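Cytokinesis protein 2 (PDB 4WPE) binds phospholipids and actin filaments and mediates the cytoskeletal rearrangements required for cytokinesis, forming rings that coincide first with the septins and then with the medial actin ring. Local coordinates at residues Tyr9-Cys14 against Asn24-His29; Pro18-Val23 against Lys206-Glu211; Gln119-Thr124 against Leu219-Asn224. One frame throughout, in Å; residues are numbered along the deposited sequence.

Interaction 1 of 3, residues Tyr9-Cys14 against Asn24-His29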
ATOM      1  N   TYR A   9      43.198  -8.863 -11.395  1.00 95.48           N
ATOM      2  CA  TYR A   9      42.946  -7.640 -10.637  1.00 90.31           C
ATOM      3  C   TYR A   9      42.256  -7.823  -9.279  1.00 86.18           C
ATOM      4  O   TYR A   9      41.147  -8.355  -9.195  1.00 89.21           O
ATOM      5  CB  TYR A   9      42.104  -6.686 -11.488  1.00 84.69           C
ATOM      6  CG  TYR A   9      42.685  -6.424 -12.859  1.00 88.09           C
ATOM      7  CD1 TYR A   9      43.475  -5.307 -13.103  1.00 88.36           C
ATOM      8  CD2 TYR A   9      42.459  -7.308 -13.906  1.00 89.65           C
ATOM      9  CE1 TYR A   9      44.012  -5.077 -14.359  1.00 85.54           C
ATOM     10  CE2 TYR A   9      42.992  -7.091 -15.155  1.00 92.94           C
ATOM     11  CZ  TYR A   9      43.765  -5.978 -15.381  1.00 89.96           C
ATOM     12  OH  TYR A   9      44.285  -5.778 -16.638  1.00 92.64           O
ATOM     13  N   SER A  10      42.905  -7.329  -8.224  1.00 74.62           N
ATOM     14  CA  SER A  10      42.339  -7.349  -6.869  1.00 67.00           C
ATOM     15  C   SER A  10      42.920  -6.233  -5.982  1.00 70.00           C
ATOM     16  O   SER A  10      43.706  -5.403  -6.443  1.00 73.40           O
ATOM     17  CB  SER A  10      42.573  -8.708  -6.207  1.00 66.39           C
ATOM     18  OG  SER A  10      43.956  -8.989  -6.092  1.00 82.80           O
ATOM     19  N   TYR A  11      42.529  -6.213  -4.709  1.00 70.08           N
ATOM     20  CA  TYR A  11      42.975  -5.163  -3.789  1.00 72.48           C
ATOM     21  C   TYR A  11      44.433  -5.341  -3.370  1.00 75.55           C
ATOM     22  O   TYR A  11      45.160  -4.363  -3.198  1.00 72.04           O
ATOM     23  CB  TYR A  11      42.099  -5.121  -2.531  1.00 74.03           C
ATOM     24  CG  TYR A  11      40.742  -4.468  -2.697  1.00 77.23           C
ATOM     25  CD1 TYR A  11      40.015  -4.053  -1.586  1.00 79.96           C
ATOM     26  CD2 TYR A  11      40.182  -4.276  -3.952  1.00 76.81           C
ATOM     27  CE1 TYR A  11      38.770  -3.462  -1.721  1.00 73.42           C
ATOM     28  CE2 TYR A  11      38.937  -3.685  -4.097  1.00 78.56           C
ATOM     29  CZ  TYR A  11      38.237  -3.281  -2.977  1.00 75.26           C
ATOM     30  OH  TYR A  11      37.001  -2.694  -3.115  1.00 80.72           O
ATOM     31  N   GLU A  12      44.853  -6.588  -3.186  1.00 78.14           N
ATOM     32  CA  GLU A  12      46.203  -6.868  -2.716  1.00 81.25           C
ATOM     33  C   GLU A  12      47.200  -6.879  -3.864  1.00 79.26           C
ATOM     34  O   GLU A  12      48.410  -6.922  -3.650  1.00 77.82           O
ATOM     35  CB  GLU A  12      46.253  -8.207  -1.984  1.00 88.42           C
ATOM     36  CG  GLU A  12      46.034  -9.406  -2.882  1.00 97.61           C
ATOM     37  CD  GLU A  12      46.619 -10.674  -2.297  1.00105.84           C
ATOM     38  OE1 GLU A  12      46.074 -11.763  -2.572  1.00111.42           O
ATOM     39  OE2 GLU A  12      47.628 -10.579  -1.564  1.00103.61           O
ATOM     40  N   ALA A  13      46.681  -6.843  -5.084  1.00 73.70           N
ATOM     41  CA  ALA A  13      47.525  -6.945  -6.263  1.00 70.23           C
ATOM     42  C   ALA A  13      47.861  -5.579  -6.855  1.00 75.53           C
ATOM     43  O   ALA A  13      48.981  -5.353  -7.306  1.00 77.80           O
ATOM     44  CB  ALA A  13      46.850  -7.818  -7.313  1.00 60.27           C
ATOM     45  N   CYS A  14      46.898  -4.663  -6.826  1.00 72.61           N
ATOM     46  CA  CYS A  14      46.972  -3.466  -7.657  1.00 59.38           C
ATOM     47  C   CYS A  14      47.160  -2.142  -6.918  1.00 65.47           C
ATOM     48  O   CYS A  14      47.107  -1.080  -7.539  1.00 70.97           O
ATOM     49  CB  CYS A  14      45.706  -3.369  -8.505  1.00 41.52           C
ATOM     50  SG  CYS A  14      45.431  -4.803  -9.557  1.00 89.86           S
ATOM     51  N   ASN A  24      45.167   4.911   1.134  1.00 66.75           N
ATOM     52  CA  ASN A  24      44.107   5.858   1.456  1.00 64.06           C
ATOM     53  C   ASN A  24      42.929   5.771   0.491  1.00 64.04           C
ATOM     54  O   ASN A  24      41.791   6.066   0.860  1.00 53.08           O
ATOM     55  CB  ASN A  24      44.669   7.277   1.480  1.00 62.47           C
ATOM     56  CG  ASN A  24      45.711   7.463   2.565  1.00 71.66           C
ATOM     57  OD1 ASN A  24      45.531   7.001   3.693  1.00 67.31           O
ATOM     58  ND2 ASN A  24      46.815   8.124   2.227  1.00 70.87           N
ATOM     59  N   ILE A  25      43.205   5.359  -0.742  1.00 62.49           N
ATOM     60  CA  ILE A  25      42.154   5.146  -1.729  1.00 58.39           C
ATOM     61  C   ILE A  25      41.245   3.988  -1.309  1.00 63.65           C
ATOM     62  O   ILE A  25      40.021   4.104  -1.358  1.00 71.86           O
ATOM     63  CB  ILE A  25      42.749   4.875  -3.126  1.00 58.16           C
ATOM     64  CG1 ILE A  25      43.298   6.171  -3.720  1.00 61.65           C
ATOM     65  CG2 ILE A  25      41.704   4.288  -4.058  1.00 54.50           C
ATOM     66  CD1 ILE A  25      44.570   5.988  -4.514  1.00 67.70           C
ATOM     67  N   LEU A  26      41.847   2.884  -0.878  1.00 70.02           N
ATOM     68  CA  LEU A  26      41.082   1.732  -0.406  1.00 68.23           C
ATOM     69  C   LEU A  26      40.365   2.018   0.909  1.00 66.17           C
ATOM     70  O   LEU A  26      39.207   1.641   1.084  1.00 61.48           O
ATOM     71  CB  LEU A  26      41.988   0.513  -0.239  1.00 65.81           C
ATOM     72  CG  LEU A  26      42.496  -0.128  -1.528  1.00 64.95           C
ATOM     73  CD1 LEU A  26      43.262  -1.404  -1.218  1.00 67.47           C
ATOM     74  CD2 LEU A  26      41.343  -0.402  -2.476  1.00 45.94           C
ATOM     75  N   LEU A  27      41.059   2.670   1.836  1.00 62.55           N
ATOM     76  CA  LEU A  27      40.461   3.027   3.117  1.00 61.66           C
ATOM     77  C   LEU A  27      39.300   3.994   2.915  1.00 64.74           C
ATOM     78  O   LEU A  27      38.296   3.935   3.627  1.00 69.90           O
ATOM     79  CB  LEU A  27      41.503   3.640   4.054  1.00 60.52           C
ATOM     80  CG  LEU A  27      42.542   2.668   4.614  1.00 61.32           C
ATOM     81  CD1 LEU A  27      43.505   3.385   5.547  1.00 54.56           C
ATOM     82  CD2 LEU A  27      41.851   1.522   5.331  1.00 60.81           C
ATOM     83  N   GLY A  28      39.441   4.878   1.933  1.00 57.89           N
ATOM     84  CA  GLY A  28      38.389   5.820   1.604  1.00 60.00           C
ATOM     85  C   GLY A  28      37.186   5.117   1.007  1.00 67.75           C
ATOM     86  O   GLY A  28      36.042   5.441   1.332  1.00 67.08           O
ATOM     87  N   HIS A  29      37.451   4.142   0.142  1.00 65.26           N
ATOM     88  CA  HIS A  29      36.391   3.416  -0.548  1.00 69.53           C
ATOM     89  C   HIS A  29      35.543   2.568   0.402  1.00 73.46           C
ATOM     90  O   HIS A  29      34.313   2.585   0.330  1.00 73.31           O
ATOM     91  CB  HIS A  29      36.979   2.527  -1.645  1.00 66.08           C
ATOM     92  CG  HIS A  29      35.954   1.787  -2.435  1.00 70.04           C
ATOM     93  ND1 HIS A  29      34.846   2.412  -2.998  1.00 63.69           N
ATOM     94  CD2 HIS A  29      35.837   0.483  -2.766  1.00 70.77           C
ATOM     95  CE1 HIS A  29      34.118   1.526  -3.629  1.00 75.02           C
ATOM     96  NE2 HIS A  29      34.695   0.335  -3.509  1.00 72.29           N
TER

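Interaction 2 of 3, residues Pro18-Val23 against Lys206-Glu211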
ATOM      1  N   PRO A  18      54.613   3.916  -3.918  1.00 79.71           N
ATOM      2  CA  PRO A  18      55.760   4.293  -3.078  1.00 78.70           C
ATOM      3  C   PRO A  18      55.461   5.451  -2.126  1.00 82.47           C
ATOM      4  O   PRO A  18      56.341   5.862  -1.369  1.00 85.57           O
ATOM      5  CB  PRO A  18      56.825   4.695  -4.104  1.00 74.28           C
ATOM      6  CG  PRO A  18      56.045   5.167  -5.274  1.00 79.00           C
ATOM      7  CD  PRO A  18      54.815   4.301  -5.326  1.00 80.90           C
ATOM      8  N   ASN A  19      54.240   5.973  -2.170  1.00 90.48           N
ATOM      9  CA  ASN A  19      53.806   6.982  -1.211  1.00 98.29           C
ATOM     10  C   ASN A  19      52.534   6.544  -0.494  1.00 96.39           C
ATOM     11  O   ASN A  19      51.860   7.353   0.147  1.00101.02           O
ATOM     12  CB  ASN A  19      53.589   8.329  -1.899  1.00104.14           C
ATOM     13  CG  ASN A  19      54.891   8.979  -2.328  1.00108.95           C
ATOM     14  OD1 ASN A  19      55.624   9.531  -1.507  1.00110.71           O
ATOM     15  ND2 ASN A  19      55.183   8.919  -3.621  1.00112.29           N
ATOM     16  N   ASP A  20      52.222   5.255  -0.614  1.00 90.15           N
ATOM     17  CA  ASP A  20      51.067   4.650   0.044  1.00 89.35           C
ATOM     18  C   ASP A  20      49.771   5.361  -0.342  1.00 90.45           C
ATOM     19  O   ASP A  20      48.897   5.588   0.496  1.00 92.10           O
ATOM     20  CB  ASP A  20      51.258   4.658   1.566  1.00 91.46           C
ATOM     21  CG  ASP A  20      52.380   3.731   2.020  1.00 86.16           C
ATOM     22  OD1 ASP A  20      52.775   2.839   1.238  1.00 79.42           O
ATOM     23  OD2 ASP A  20      52.881   3.905   3.154  1.00 79.35           O
ATOM     24  N   ASN A  21      49.659   5.713  -1.620  1.00 88.08           N
ATOM     25  CA  ASN A  21      48.453   6.340  -2.143  1.00 86.91           C
ATOM     26  C   ASN A  21      47.297   5.355  -2.182  1.00 79.93           C
ATOM     27  O   ASN A  21      46.193   5.661  -1.732  1.00 83.67           O
ATOM     28  CB  ASN A  21      48.698   6.901  -3.544  1.00 91.56           C
ATOM     29  CG  ASN A  21      49.841   7.890  -3.582  1.00 93.26           C
ATOM     30  OD1 ASN A  21      50.030   8.675  -2.653  1.00 93.59           O
ATOM     31  ND2 ASN A  21      50.615   7.857  -4.661  1.00 93.22           N
ATOM     32  N   GLY A  22      47.566   4.168  -2.720  1.00 71.28           N
ATOM     33  CA  GLY A  22      46.571   3.117  -2.839  1.00 66.16           C
ATOM     34  C   GLY A  22      45.958   2.728  -1.510  1.00 64.94           C
ATOM     35  O   GLY A  22      44.842   2.211  -1.458  1.00 68.41           O
ATOM     36  N   VAL A  23      46.692   2.983  -0.431  1.00 61.41           N
ATOM     37  CA  VAL A  23      46.200   2.726   0.917  1.00 64.53           C
ATOM     38  C   VAL A  23      44.988   3.598   1.234  1.00 70.95           C
ATOM     39  O   VAL A  23      43.913   3.092   1.554  1.00 82.00           O
ATOM     40  CB  VAL A  23      47.300   2.976   1.971  1.00 58.72           C
ATOM     41  CG1 VAL A  23      46.734   2.861   3.379  1.00 56.35           C
ATOM     42  CG2 VAL A  23      48.454   2.003   1.772  1.00 55.63           C
ATOM     43  N   LYS A 206      60.215  -3.651   5.052  1.00 56.65           N
ATOM     44  CA  LYS A 206      59.943  -5.039   4.698  1.00 58.21           C
ATOM     45  C   LYS A 206      58.728  -5.571   5.450  1.00 55.58           C
ATOM     46  O   LYS A 206      57.968  -6.382   4.922  1.00 57.82           O
ATOM     47  CB  LYS A 206      61.168  -5.913   4.984  1.00 49.09           C
ATOM     48  N   PHE A 207      58.553  -5.107   6.683  1.00 50.15           N
ATOM     49  CA  PHE A 207      57.432  -5.528   7.510  1.00 49.23           C
ATOM     50  C   PHE A 207      56.118  -4.964   6.985  1.00 52.44           C
ATOM     51  O   PHE A 207      55.081  -5.630   7.042  1.00 50.53           O
ATOM     52  CB  PHE A 207      57.641  -5.099   8.962  1.00 50.57           C
ATOM     53  CG  PHE A 207      56.579  -5.600   9.903  1.00 61.34           C
ATOM     54  CD1 PHE A 207      56.470  -6.953  10.189  1.00 63.30           C
ATOM     55  CD2 PHE A 207      55.696  -4.720  10.508  1.00 61.19           C
ATOM     56  CE1 PHE A 207      55.495  -7.419  11.056  1.00 57.15           C
ATOM     57  CE2 PHE A 207      54.720  -5.180  11.376  1.00 54.26           C
ATOM     58  CZ  PHE A 207      54.620  -6.531  11.650  1.00 50.06           C
ATOM     59  N   TRP A 208      56.164  -3.736   6.477  1.00 46.49           N
ATOM     60  CA  TRP A 208      54.976  -3.102   5.913  1.00 49.18           C
ATOM     61  C   TRP A 208      54.486  -3.855   4.688  1.00 56.19           C
ATOM     62  O   TRP A 208      53.287  -4.091   4.530  1.00 67.64           O
ATOM     63  CB  TRP A 208      55.255  -1.647   5.546  1.00 52.15           C
ATOM     64  CG  TRP A 208      54.230  -1.080   4.613  1.00 56.47           C
ATOM     65  CD1 TRP A 208      54.375  -0.855   3.277  1.00 55.21           C
ATOM     66  CD2 TRP A 208      52.897  -0.674   4.945  1.00 62.25           C
ATOM     67  NE1 TRP A 208      53.221  -0.329   2.755  1.00 55.40           N
ATOM     68  CE2 TRP A 208      52.295  -0.210   3.759  1.00 64.71           C
ATOM     69  CE3 TRP A 208      52.154  -0.657   6.129  1.00 67.50           C
ATOM     70  CZ2 TRP A 208      50.988   0.267   3.721  1.00 68.01           C
ATOM     71  CZ3 TRP A 208      50.854  -0.184   6.090  1.00 69.10           C
ATOM     72  CH2 TRP A 208      50.285   0.272   4.894  1.00 67.74           C
ATOM     73  N   ILE A 209      55.422  -4.224   3.822  1.00 49.61           N
ATOM     74  CA  ILE A 209      55.110  -5.005   2.633  1.00 52.81           C
ATOM     75  C   ILE A 209      54.478  -6.334   3.032  1.00 57.98           C
ATOM     76  O   ILE A 209      53.475  -6.756   2.458  1.00 54.28           O
ATOM     77  CB  ILE A 209      56.371  -5.250   1.784  1.00 58.98           C
ATOM     78  CG1 ILE A 209      56.793  -3.948   1.097  1.00 67.26           C
ATOM     79  CG2 ILE A 209      56.126  -6.333   0.751  1.00 56.96           C
ATOM     80  CD1 ILE A 209      58.041  -4.069   0.256  1.00 63.54           C
ATOM     81  N   HIS A 210      55.065  -6.976   4.037  1.00 67.07           N
ATOM     82  CA  HIS A 210      54.533  -8.216   4.582  1.00 66.85           C
ATOM     83  C   HIS A 210      53.118  -8.008   5.125  1.00 69.16           C
ATOM     84  O   HIS A 210      52.219  -8.807   4.860  1.00 68.09           O
ATOM     85  CB  HIS A 210      55.461  -8.750   5.677  1.00 67.60           C
ATOM     86  CG  HIS A 210      54.902  -9.914   6.437  1.00 79.12           C
ATOM     87  ND1 HIS A 210      55.060 -11.218   6.024  1.00 85.85           N
ATOM     88  CD2 HIS A 210      54.197  -9.967   7.593  1.00 82.78           C
ATOM     89  CE1 HIS A 210      54.470 -12.026   6.888  1.00 86.04           C
ATOM     90  NE2 HIS A 210      53.939 -11.292   7.848  1.00 85.68           N
ATOM     91  N   GLU A 211      52.922  -6.924   5.869  1.00 62.82           N
ATOM     92  CA  GLU A 211      51.628  -6.645   6.483  1.00 53.54           C
ATOM     93  C   GLU A 211      50.583  -6.191   5.473  1.00 64.58           C
ATOM     94  O   GLU A 211      49.459  -6.692   5.477  1.00 78.67           O
ATOM     95  CB  GLU A 211      51.771  -5.588   7.580  1.00 50.94           C
ATOM     96  CG  GLU A 211      52.413  -6.093   8.867  1.00 66.02           C
ATOM     97  CD  GLU A 211      51.547  -7.095   9.614  1.00 77.39           C
ATOM     98  OE1 GLU A 211      50.924  -6.705  10.626  1.00 84.92           O
ATOM     99  OE2 GLU A 211      51.498  -8.275   9.203  1.00 73.11           O
TER

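Interaction 3 of 3, residues Gln119-Thr124 against Leu219-Asn224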
ATOM      1  N   GLN A 119      31.698  -1.178  10.499  1.00 59.61           N
ATOM      2  CA  GLN A 119      32.303   0.043  11.022  1.00 60.05           C
ATOM      3  C   GLN A 119      33.310  -0.255  12.133  1.00 69.08           C
ATOM      4  O   GLN A 119      34.387   0.338  12.179  1.00 70.80           O
ATOM      5  CB  GLN A 119      31.219   0.990  11.537  1.00 54.68           C
ATOM      6  CG  GLN A 119      31.748   2.248  12.200  1.00 59.31           C
ATOM      7  CD  GLN A 119      32.581   3.094  11.262  1.00 78.11           C
ATOM      8  OE1 GLN A 119      32.263   3.223  10.080  1.00 86.90           O
ATOM      9  NE2 GLN A 119      33.655   3.677  11.783  1.00 81.11           N
ATOM     10  N   ALA A 120      32.958  -1.176  13.024  1.00 68.53           N
ATOM     11  CA  ALA A 120      33.841  -1.536  14.126  1.00 60.64           C
ATOM     12  C   ALA A 120      35.141  -2.139  13.605  1.00 63.19           C
ATOM     13  O   ALA A 120      36.227  -1.781  14.064  1.00 61.62           O
ATOM     14  CB  ALA A 120      33.149  -2.504  15.072  1.00 57.16           C
ATOM     15  N   ARG A 121      35.030  -3.048  12.642  1.00 64.28           N
ATOM     16  CA  ARG A 121      36.207  -3.688  12.071  1.00 60.31           C
ATOM     17  C   ARG A 121      37.048  -2.677  11.306  1.00 70.73           C
ATOM     18  O   ARG A 121      38.277  -2.689  11.390  1.00 76.62           O
ATOM     19  CB  ARG A 121      35.817  -4.842  11.147  1.00 53.86           C
ATOM     20  CG  ARG A 121      37.016  -5.504  10.485  1.00 51.01           C
ATOM     21  CD  ARG A 121      36.634  -6.691   9.619  1.00 50.42           C
ATOM     22  NE  ARG A 121      37.815  -7.459   9.233  1.00 64.04           N
ATOM     23  CZ  ARG A 121      37.805  -8.477   8.378  1.00 66.74           C
ATOM     24  NH1 ARG A 121      36.669  -8.854   7.809  1.00 63.84           N
ATOM     25  NH2 ARG A 121      38.933  -9.116   8.090  1.00 63.65           N
ATOM     26  N   TYR A 122      36.379  -1.803  10.560  1.00 72.11           N
ATOM     27  CA  TYR A 122      37.072  -0.785   9.781  1.00 63.96           C
ATOM     28  C   TYR A 122      37.888   0.145  10.674  1.00 60.32           C
ATOM     29  O   TYR A 122      39.018   0.501  10.342  1.00 59.94           O
ATOM     30  CB  TYR A 122      36.084   0.036   8.949  1.00 57.65           C
ATOM     31  CG  TYR A 122      36.712   1.275   8.361  1.00 62.58           C
ATOM     32  CD1 TYR A 122      37.526   1.196   7.239  1.00 64.50           C
ATOM     33  CD2 TYR A 122      36.512   2.523   8.937  1.00 65.61           C
ATOM     34  CE1 TYR A 122      38.115   2.324   6.700  1.00 64.44           C
ATOM     35  CE2 TYR A 122      37.099   3.658   8.406  1.00 68.87           C
ATOM     36  CZ  TYR A 122      37.898   3.552   7.287  1.00 67.76           C
ATOM     37  OH  TYR A 122      38.482   4.678   6.750  1.00 72.58           O
ATOM     38  N   THR A 123      37.302   0.541  11.799  1.00 62.98           N
ATOM     39  CA  THR A 123      37.975   1.416  12.753  1.00 66.70           C
ATOM     40  C   THR A 123      39.255   0.771  13.281  1.00 66.76           C
ATOM     41  O   THR A 123      40.302   1.416  13.349  1.00 70.29           O
ATOM     42  CB  THR A 123      37.044   1.777  13.931  1.00 65.03           C
ATOM     43  OG1 THR A 123      36.012   2.656  13.466  1.00 68.50           O
ATOM     44  CG2 THR A 123      37.818   2.469  15.042  1.00 63.45           C
ATOM     45  N   THR A 124      39.167  -0.508  13.631  1.00 55.71           N
ATOM     46  CA  THR A 124      40.320  -1.260  14.112  1.00 61.83           C
ATOM     47  C   THR A 124      41.401  -1.380  13.037  1.00 68.05           C
ATOM     48  O   THR A 124      42.585  -1.182  13.312  1.00 66.40           O
ATOM     49  CB  THR A 124      39.912  -2.666  14.577  1.00 66.27           C
ATOM     50  OG1 THR A 124      39.004  -2.558  15.680  1.00 77.73           O
ATOM     51  CG2 THR A 124      41.129  -3.460  15.010  1.00 60.34           C
ATOM     52  N   LEU A 219      40.763  -5.951   3.794  1.00 60.13           N
ATOM     53  CA  LEU A 219      39.900  -4.929   3.206  1.00 57.54           C
ATOM     54  C   LEU A 219      39.044  -5.508   2.088  1.00 63.42           C
ATOM     55  O   LEU A 219      37.841  -5.260   2.020  1.00 64.20           O
ATOM     56  CB  LEU A 219      40.728  -3.761   2.673  1.00 46.17           C
ATOM     57  CG  LEU A 219      41.344  -2.825   3.715  1.00 47.46           C
ATOM     58  CD1 LEU A 219      42.228  -1.787   3.043  1.00 40.97           C
ATOM     59  CD2 LEU A 219      40.256  -2.154   4.537  1.00 52.93           C
ATOM     60  N   GLN A 220      39.674  -6.281   1.209  1.00 61.58           N
ATOM     61  CA  GLN A 220      38.972  -6.890   0.086  1.00 55.29           C
ATOM     62  C   GLN A 220      37.915  -7.878   0.575  1.00 58.41           C
ATOM     63  O   GLN A 220      36.908  -8.105  -0.090  1.00 55.78           O
ATOM     64  CB  GLN A 220      39.969  -7.580  -0.846  1.00 50.63           C
ATOM     65  CG  GLN A 220      39.342  -8.223  -2.064  1.00 58.46           C
ATOM     66  CD  GLN A 220      40.370  -8.837  -2.987  1.00 65.25           C
ATOM     67  OE1 GLN A 220      41.436  -8.264  -3.212  1.00 67.47           O
ATOM     68  NE2 GLN A 220      40.060 -10.014  -3.520  1.00 69.47           N
ATOM     69  N   GLU A 221      38.147  -8.457   1.747  1.00 65.37           N
ATOM     70  CA  GLU A 221      37.172  -9.348   2.360  1.00 64.18           C
ATOM     71  C   GLU A 221      36.023  -8.543   2.955  1.00 63.01           C
ATOM     72  O   GLU A 221      34.872  -8.978   2.929  1.00 69.09           O
ATOM     73  CB  GLU A 221      37.830 -10.214   3.436  1.00 61.94           C
ATOM     74  CG  GLU A 221      36.857 -11.052   4.249  1.00 68.98           C
ATOM     75  CD  GLU A 221      37.549 -11.878   5.315  1.00 79.70           C
ATOM     76  OE1 GLU A 221      38.270 -12.834   4.955  1.00 86.30           O
ATOM     77  OE2 GLU A 221      37.377 -11.566   6.511  1.00 79.62           O
HETATM   78  N   MSE A 222      36.344  -7.367   3.489  1.00 55.17           N
HETATM   79  CA  MSE A 222      35.332  -6.475   4.048  1.00 62.84           C
HETATM   80  C   MSE A 222      34.335  -6.029   2.988  1.00 68.12           C
HETATM   81  O   MSE A 222      33.122  -6.173   3.156  1.00 67.89           O
HETATM   82  CB  MSE A 222      35.982  -5.243   4.677  1.00 64.55           C
HETATM   83  CG  MSE A 222      36.727  -5.502   5.966  1.00 64.32           C
HETATM   84 SE   MSE A 222      36.898  -3.854   6.982  1.00 82.83          SE
HETATM   85  CE  MSE A 222      35.006  -3.521   7.310  1.00 95.43           C
ATOM     86  N   GLU A 223      34.858  -5.476   1.899  1.00 61.05           N
ATOM     87  CA  GLU A 223      34.021  -4.990   0.815  1.00 59.08           C
ATOM     88  C   GLU A 223      33.220  -6.128   0.197  1.00 63.38           C
ATOM     89  O   GLU A 223      32.031  -5.975  -0.079  1.00 67.77           O
ATOM     90  CB  GLU A 223      34.871  -4.293  -0.252  1.00 56.11           C
ATOM     91  CG  GLU A 223      34.073  -3.721  -1.418  1.00 65.33           C
ATOM     92  CD  GLU A 223      33.272  -2.475  -1.051  1.00 65.19           C
ATOM     93  OE1 GLU A 223      33.374  -2.000   0.101  1.00 55.47           O
ATOM     94  OE2 GLU A 223      32.536  -1.968  -1.926  1.00 66.12           O
ATOM     95  N   ASN A 224      33.869  -7.270  -0.009  1.00 63.90           N
ATOM     96  CA  ASN A 224      33.190  -8.435  -0.568  1.00 63.34           C
ATOM     97  C   ASN A 224      32.033  -8.884   0.320  1.00 65.96           C
ATOM     98  O   ASN A 224      30.970  -9.264  -0.172  1.00 65.52           O
ATOM     99  CB  ASN A 224      34.171  -9.590  -0.768  1.00 59.63           C
ATOM    100  CG  ASN A 224      33.583 -10.715  -1.597  1.00 70.52           C
ATOM    101  OD1 ASN A 224      32.868 -11.576  -1.082  1.00 79.27           O
ATOM    102  ND2 ASN A 224      33.877 -10.710  -2.891  1.00 74.29           N
TER

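Interaction 1 of 3, residues Tyr9-Cys14 against Asn24-His29
Tyr-11, which meets both Leu-26 and His-29 of helix 21-35, is held at its backbone by a hydrogen bond from N to the side-chain OE1 of Gln-220 on helix 170-259. With the main chain fixed there, the phenol ring extends toward the segment Asn-24 to His-29, and the nearest CA pair is Tyr-11 with Leu-26, at 7.9 Å. The main apolar element is a CH-pi contact. The methyl CD2 of Leu-26 sits 4.0 Å from the centroid of the Tyr-11 ring and only 9° off the ring normal, so it lies over the middle of one face. The other methyl, CD1, faces the base of the same side chain, 4.1 Å from CB of Tyr-11. One branched leucine tip therefore covers ring and CB together. In Leu-26, chi1 (-71°, CG beside the backbone N) and chi2 (-174°) together turn both methyls to the tyrosine.

Further along the ring, OH of Tyr-11 arrives at the edge of the His-29 imidazole, close to its plane, 3.4 Å from CD2. The nearest imidazole atom is thus a carbon, and NE2 of His-29 is 3.8 Å from the same OH, so the pair is an edge contact and not a hydrogen bond. The two side chains cross at about a right angle. Phe-271 of the second subunit stacks on the His-29 ring, and Ser-272 of that subunit packs against Tyr-11, which places this buried cluster at the dimer interface. The two segments bury 158 Å² between them. The arrangement belongs to the elongated, all-helical F-BAR dimer, in which the N-terminal stretch is drawn in against the first helix of the bundle and the partner chain.

Interaction 2 of 3, residues Pro18-Val23 against Lys206-Glu211
At the start of helix 21-35 in the F-BAR bundle, Asp-20 and Val-23 receive the indole of Trp-208, which projects from the long helix 170-259. The backbones stay well apart: the closest CA pair, Asp-20 and Trp-208, is separated by 10.5 Å, so side chains alone make the contact. With CG of Trp-208 anti to the backbone N (chi1 163°), the indole reaches out toward Asp-20 and Val-23. Val-23 meets the benzo end of the indole at the edge, near the ring plane, with its CG2 3.6 Å from CZ2 and 4.0 Å from CH2 of Trp-208.

Asp-20 approaches differently. Its OD2 lies 3.9 Å above the indole plane, displaced toward the rim, and the carboxylate is turned 43° from the ring. OD1 comes 3.5 Å from NE1 of Trp-208, but obliquely, and no hydrogen bond is formed. Asp-20 occupies the N-cap position of helix 21-35, although its side chain makes no capping bond. Its carboxylate instead leans over the tryptophan, where Lys-136 of helix 76-162 also comes in, making a cation-pi interaction with Trp-208 and a weak, long ion pair with OD2. The start of helix 21-35 and helix 76-162 both reach the indole in this way. The two segments bury 113 Å² in all, and the ring of Trp-212, its plane about 10° from that of Trp-208, meets it along helix 170-259.

Interaction 3 of 3, residues Gln119-Thr124 against Leu219-Asn224
Met-222, modelled as selenomethionine, fills the close-packed half of this contact, while Arg-121 and Glu-221 form its outer, polar half. The helices run nearly antiparallel, at 163°, and the axes of the two segments approach to 11.4 Å, a spacing that long side chains have to bridge. On the inner side, CE of Met-222 turns in against helix 76-162 and lies 3.9 Å from N of Tyr-122 and 4.1 Å from its CB. The bend at chi3 (63°) carries the methyl away from the line of the chain. Selenium and CG of Met-222 run alongside the arginine methylenes in the opposite direction: SE is 3.9 Å from CG of Arg-121, and CG of Met-222 is 3.8 Å from CD of Arg-121. That CG also lies over one face of the guanidinium. Leu-118 and Leu-125 pack on the same Met-222, which is buried.

The other side is looser and faces outward. Arg-121 is extended from CG to NE, which takes its guanidinium past the methionine to the exposed Glu-221, and the two chains cross at about a right angle. NH1 of Arg-121 donates to OE2 of Glu-221 at 3.1 Å, with an N-H...O angle of 151°. OE2 is near the guanidinium plane and is met on its anti side, slightly out of the carboxylate plane. NH2 of Arg-121 adds a weak bond to the same oxygen, at 3.3 Å. Its stronger partner is Glu-218, one helical turn before Met-222, which makes a salt bridge with NH2.

Two carboxylates thus share one guanidinium, probably balancing its charge and restricting its rotation. The arginine serves both halves at once: its methylenes and one guanidinium face lie on the apolar side chain, and its N-H edge pairs with the exposed Glu-221 and with Glu-218.

All three contacts lie within the F-BAR domain, and each has residues touching the second subunit. Interactions 1 and 3, with centres 12 Å apart, are joined directly: besides the bond from Tyr-11 to Gln-220, O of Leu-27 is 3.2 Å from OH of Tyr-122, a probable hydrogen bond. Interactions 1 and 2 share helix 21-35 and have centres 11 Å apart, but apart from adjoining in sequence they do not touch. Interactions 2 and 3 share helix 170-259; their centres are 18 Å apart, and their nearest atoms, about 5 Å apart, make no contact. The N-terminal segment thus touches both helix 21-35 and helix 170-259, and helix 21-35 touches both long helices.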